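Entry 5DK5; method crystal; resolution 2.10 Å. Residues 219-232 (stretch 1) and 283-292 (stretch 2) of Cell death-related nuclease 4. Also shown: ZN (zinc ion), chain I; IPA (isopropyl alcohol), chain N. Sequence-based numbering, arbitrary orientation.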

# COMPACT_ATOMS: atom_id res chain seq x y z
N THR B 219 13.29 27.48 3.54
CA THR B 219 12.63 28.74 3.87
C THR B 219 11.13 28.64 3.62
O THR B 219 10.66 27.72 2.94
CB THR B 219 13.21 29.91 3.06
OG1 THR B 219 13.01 29.67 1.66
CG2 THR B 219 14.69 30.08 3.35
N CYS B 220 10.38 29.61 4.14
CA CYS B 220 8.92 29.55 4.13
C CYS B 220 8.29 30.11 2.86
O CYS B 220 7.11 29.90 2.60
CB CYS B 220 8.36 30.31 5.33
SG CYS B 220 8.83 32.06 5.38
N CYS B 221 9.07 30.84 2.06
CA CYS B 221 8.53 31.54 0.91
C CYS B 221 9.53 31.68 -0.23
O CYS B 221 10.74 31.71 -0.01
CB CYS B 221 8.03 32.93 1.33
SG CYS B 221 7.29 33.90 0.00
N ALA B 222 9.00 31.77 -1.45
CA ALA B 222 9.82 31.98 -2.64
C ALA B 222 8.99 32.68 -3.72
O ALA B 222 7.80 32.43 -3.85
CB ALA B 222 10.35 30.66 -3.16
N SER B 223 9.64 33.55 -4.48
CA SER B 223 8.94 34.34 -5.50
C SER B 223 8.48 33.49 -6.68
O SER B 223 7.51 33.82 -7.34
CB SER B 223 9.84 35.47 -6.00
OG SER B 223 9.15 36.28 -6.94
N TRP B 224 9.19 32.39 -6.94
CA TRP B 224 8.88 31.56 -8.10
C TRP B 224 7.65 30.66 -7.87
O TRP B 224 7.21 29.97 -8.79
CB TRP B 224 10.09 30.69 -8.48
CG TRP B 224 10.62 29.83 -7.38
CD1 TRP B 224 11.63 30.12 -6.52
CD2 TRP B 224 10.16 28.52 -7.02
NE1 TRP B 224 11.84 29.08 -5.65
CE2 TRP B 224 10.95 28.08 -5.93
CE3 TRP B 224 9.17 27.67 -7.51
CZ2 TRP B 224 10.77 26.84 -5.33
CZ3 TRP B 224 8.99 26.43 -6.91
CH2 TRP B 224 9.79 26.03 -5.83
N ARG B 225 7.10 30.69 -6.66
CA ARG B 225 5.86 29.97 -6.36
C ARG B 225 4.65 30.91 -6.44
O ARG B 225 3.52 30.47 -6.24
CB ARG B 225 5.92 29.32 -4.98
CG ARG B 225 6.84 28.12 -4.89
CD ARG B 225 6.46 27.20 -3.74
NE ARG B 225 6.42 27.88 -2.45
CZ ARG B 225 6.22 27.27 -1.29
NH1 ARG B 225 6.03 25.96 -1.24
NH2 ARG B 225 6.20 27.97 -0.17
N ARG B 226 4.90 32.18 -6.72
CA ARG B 226 3.83 33.17 -6.74
C ARG B 226 2.87 32.95 -7.90
O ARG B 226 1.67 33.20 -7.76
CB ARG B 226 4.41 34.59 -6.80
CG ARG B 226 5.19 34.97 -5.55
CD ARG B 226 5.69 36.41 -5.60
NE ARG B 226 4.61 37.37 -5.37
CZ ARG B 226 4.09 38.18 -6.29
NH1 ARG B 226 4.53 38.19 -7.54
NH2 ARG B 226 3.12 39.01 -5.95
N GLN B 227 3.39 32.48 -9.03
CA GLN B 227 2.55 32.17 -10.17
C GLN B 227 2.17 30.68 -10.14
O GLN B 227 3.01 29.84 -9.82
CB GLN B 227 3.24 32.52 -11.50
CG GLN B 227 4.53 31.76 -11.79
CD GLN B 227 4.91 31.83 -13.26
OE1 GLN B 227 4.19 31.31 -14.12
NE2 GLN B 227 6.04 32.47 -13.56
N PRO B 228 0.91 30.35 -10.46
CA PRO B 228 0.47 28.95 -10.48
C PRO B 228 1.32 28.04 -11.36
O PRO B 228 1.78 28.45 -12.43
CB PRO B 228 -0.96 29.04 -11.03
CG PRO B 228 -1.43 30.38 -10.62
CD PRO B 228 -0.22 31.27 -10.69
N LEU B 229 1.53 26.82 -10.90
CA LEU B 229 2.27 25.81 -11.66
C LEU B 229 1.49 25.41 -12.91
O LEU B 229 0.29 25.17 -12.85
CB LEU B 229 2.53 24.58 -10.79
CG LEU B 229 3.24 23.39 -11.44
CD1 LEU B 229 4.69 23.73 -11.76
CD2 LEU B 229 3.16 22.17 -10.55
N VAL B 230 2.18 25.34 -14.04
CA VAL B 230 1.57 24.85 -15.27
C VAL B 230 1.37 23.34 -15.14
O VAL B 230 2.32 22.57 -15.26
CB VAL B 230 2.43 25.18 -16.51
CG1 VAL B 230 1.80 24.59 -17.77
CG2 VAL B 230 2.59 26.68 -16.65
N TYR B 231 0.13 22.95 -14.91
CA TYR B 231 -0.20 21.57 -14.54
C TYR B 231 0.01 20.58 -15.68
O TYR B 231 -0.53 20.74 -16.77
CB TYR B 231 -1.65 21.50 -14.06
CG TYR B 231 -2.05 20.18 -13.45
CD1 TYR B 231 -1.55 19.78 -12.22
CD2 TYR B 231 -2.93 19.33 -14.11
CE1 TYR B 231 -1.90 18.57 -11.66
CE2 TYR B 231 -3.30 18.11 -13.55
CZ TYR B 231 -2.78 17.74 -12.33
OH TYR B 231 -3.14 16.54 -11.76
N ASN B 232 0.81 19.55 -15.40
CA ASN B 232 0.98 18.42 -16.31
C ASN B 232 0.13 17.24 -15.83
O ASN B 232 0.36 16.70 -14.75
CB ASN B 232 2.45 18.02 -16.39
CG ASN B 232 2.69 16.84 -17.32
OD1 ASN B 232 1.84 16.51 -18.15
ND2 ASN B 232 3.84 16.21 -17.18
N SER B 283 2.47 27.48 9.45
CA SER B 283 1.44 27.54 8.41
C SER B 283 2.05 27.73 7.03
O SER B 283 3.08 28.38 6.88
CB SER B 283 0.45 28.67 8.71
OG SER B 283 -0.44 28.86 7.62
N HIS B 284 1.40 27.15 6.02
CA HIS B 284 1.83 27.31 4.64
C HIS B 284 1.58 28.75 4.18
O HIS B 284 0.47 29.26 4.29
CB HIS B 284 1.08 26.32 3.74
CG HIS B 284 1.76 26.06 2.43
ND1 HIS B 284 2.50 27.01 1.77
CD2 HIS B 284 1.80 24.94 1.66
CE1 HIS B 284 2.97 26.50 0.65
NE2 HIS B 284 2.56 25.25 0.55
N GLN B 285 2.63 29.40 3.68
CA GLN B 285 2.56 30.82 3.33
C GLN B 285 2.16 31.05 1.87
O GLN B 285 1.79 32.17 1.49
CB GLN B 285 3.91 31.49 3.60
CG GLN B 285 4.32 31.45 5.07
CD GLN B 285 3.34 32.18 5.96
OE1 GLN B 285 2.99 33.34 5.71
NE2 GLN B 285 2.88 31.51 7.01
N GLN B 286 2.24 30.00 1.06
CA GLN B 286 1.89 30.08 -0.35
C GLN B 286 1.06 28.88 -0.79
O GLN B 286 1.44 28.16 -1.71
CB GLN B 286 3.16 30.18 -1.20
CG GLN B 286 4.02 31.40 -0.87
CD GLN B 286 5.31 31.44 -1.67
OE1 GLN B 286 6.22 30.66 -1.42
NE2 GLN B 286 5.38 32.36 -2.62
N THR B 287 -0.06 28.66 -0.12
CA THR B 287 -0.92 27.52 -0.40
C THR B 287 -1.34 27.50 -1.87
O THR B 287 -1.94 28.46 -2.35
CB THR B 287 -2.19 27.53 0.48
OG1 THR B 287 -1.81 27.63 1.86
CG2 THR B 287 -3.00 26.26 0.27
N PRO B 288 -1.03 26.40 -2.59
CA PRO B 288 -1.39 26.34 -4.01
C PRO B 288 -2.86 25.97 -4.21
O PRO B 288 -3.18 24.82 -4.53
CB PRO B 288 -0.47 25.25 -4.55
CG PRO B 288 -0.31 24.32 -3.40
CD PRO B 288 -0.31 25.19 -2.16
N HIS B 289 -3.75 26.94 -4.03
CA HIS B 289 -5.18 26.72 -4.16
C HIS B 289 -5.55 26.28 -5.58
O HIS B 289 -6.49 25.51 -5.77
CB HIS B 289 -5.96 27.99 -3.80
CG HIS B 289 -5.74 28.44 -2.38
ND1 HIS B 289 -6.18 27.71 -1.30
CD2 HIS B 289 -5.13 29.54 -1.88
CE1 HIS B 289 -5.85 28.34 -0.19
NE2 HIS B 289 -5.22 29.45 -0.51
N ASP B 290 -4.80 26.77 -6.56
CA ASP B 290 -5.04 26.44 -7.96
C ASP B 290 -4.95 24.94 -8.23
O ASP B 290 -5.56 24.44 -9.17
CB ASP B 290 -4.05 27.18 -8.85
CG ASP B 290 -2.61 26.96 -8.43
OD1 ASP B 290 -2.17 27.62 -7.47
OD2 ASP B 290 -1.92 26.14 -9.06
N LEU B 291 -4.19 24.23 -7.41
CA LEU B 291 -4.01 22.79 -7.56
C LEU B 291 -5.08 21.99 -6.81
O LEU B 291 -5.20 20.78 -6.99
CB LEU B 291 -2.62 22.37 -7.08
CG LEU B 291 -1.42 22.95 -7.82
CD1 LEU B 291 -0.13 22.54 -7.13
CD2 LEU B 291 -1.41 22.51 -9.28
N TYR B 292 -5.85 22.69 -5.98
CA TYR B 292 -6.77 22.04 -5.04
C TYR B 292 -8.25 22.29 -5.36
O TYR B 292 -9.11 22.10 -4.49
CB TYR B 292 -6.47 22.52 -3.62
CG TYR B 292 -5.11 22.13 -3.07
CD1 TYR B 292 -4.40 21.06 -3.60
CD2 TYR B 292 -4.54 22.84 -2.02
CE1 TYR B 292 -3.17 20.70 -3.10
CE2 TYR B 292 -3.31 22.49 -1.51
CZ TYR B 292 -2.62 21.42 -2.05
OH TYR B 292 -1.40 21.07 -1.55
ZN ZN I . 10.29 31.77 7.21
C1 IPA N . 0.75 30.97 -4.38
C2 IPA N . -0.37 30.71 -5.37
C3 IPA N . 0.08 29.68 -6.39
O2 IPA N . -0.69 31.90 -6.05
O HOH W 1 5.46 28.39 3.52
O HOH W 2 0.52 26.30 -8.19

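Both stretches are mostly loop, each relieved by one short 3-10 segment: 223-225 in the first, and one around 289-291 in the second. They run alongside each other without pairing as strands; the CA atoms of Cys 221 and Gln 285 lie 6.5 Å apart, and those of Pro 228 and Asp 290 6.6 Å. Since no backbone-to-backbone hydrogen bond joins them, side chains and water make the connection.

Gln 286 does most of this work. Its primary amide carries a donor and an acceptor, so it can pair with a peptide backbone as another strand would: Ala 222 N donates to Gln 286 OE1 (3.0 Å), and Gln 286 NE2 donates to Ala 222 O (2.7 Å). Arg 225 adds its charge at the same carbonyl, with NE and NH2 each 3.0 Å from Gln 286 OE1, which lies near the guanidinium plane. Gln 286 N in turn donates to His 284 ND1 (3.1 Å).

Two waters extend the contact. One bridges Cys 220 O and Gln 285 N; another accepts from Leu 229 N and donates to Asp 290 OD2. Tyr 231 CD1 meets Leu 291 CD2 at 4.0 Å, an apolar contact suited to the carbon surfaces of ring and methyl, while Tyr 231 OH is hydrogen-bonded elsewhere in the structure. Cys 220 SG, a soft sulfur ligand, binds ZN at 2.4 Å.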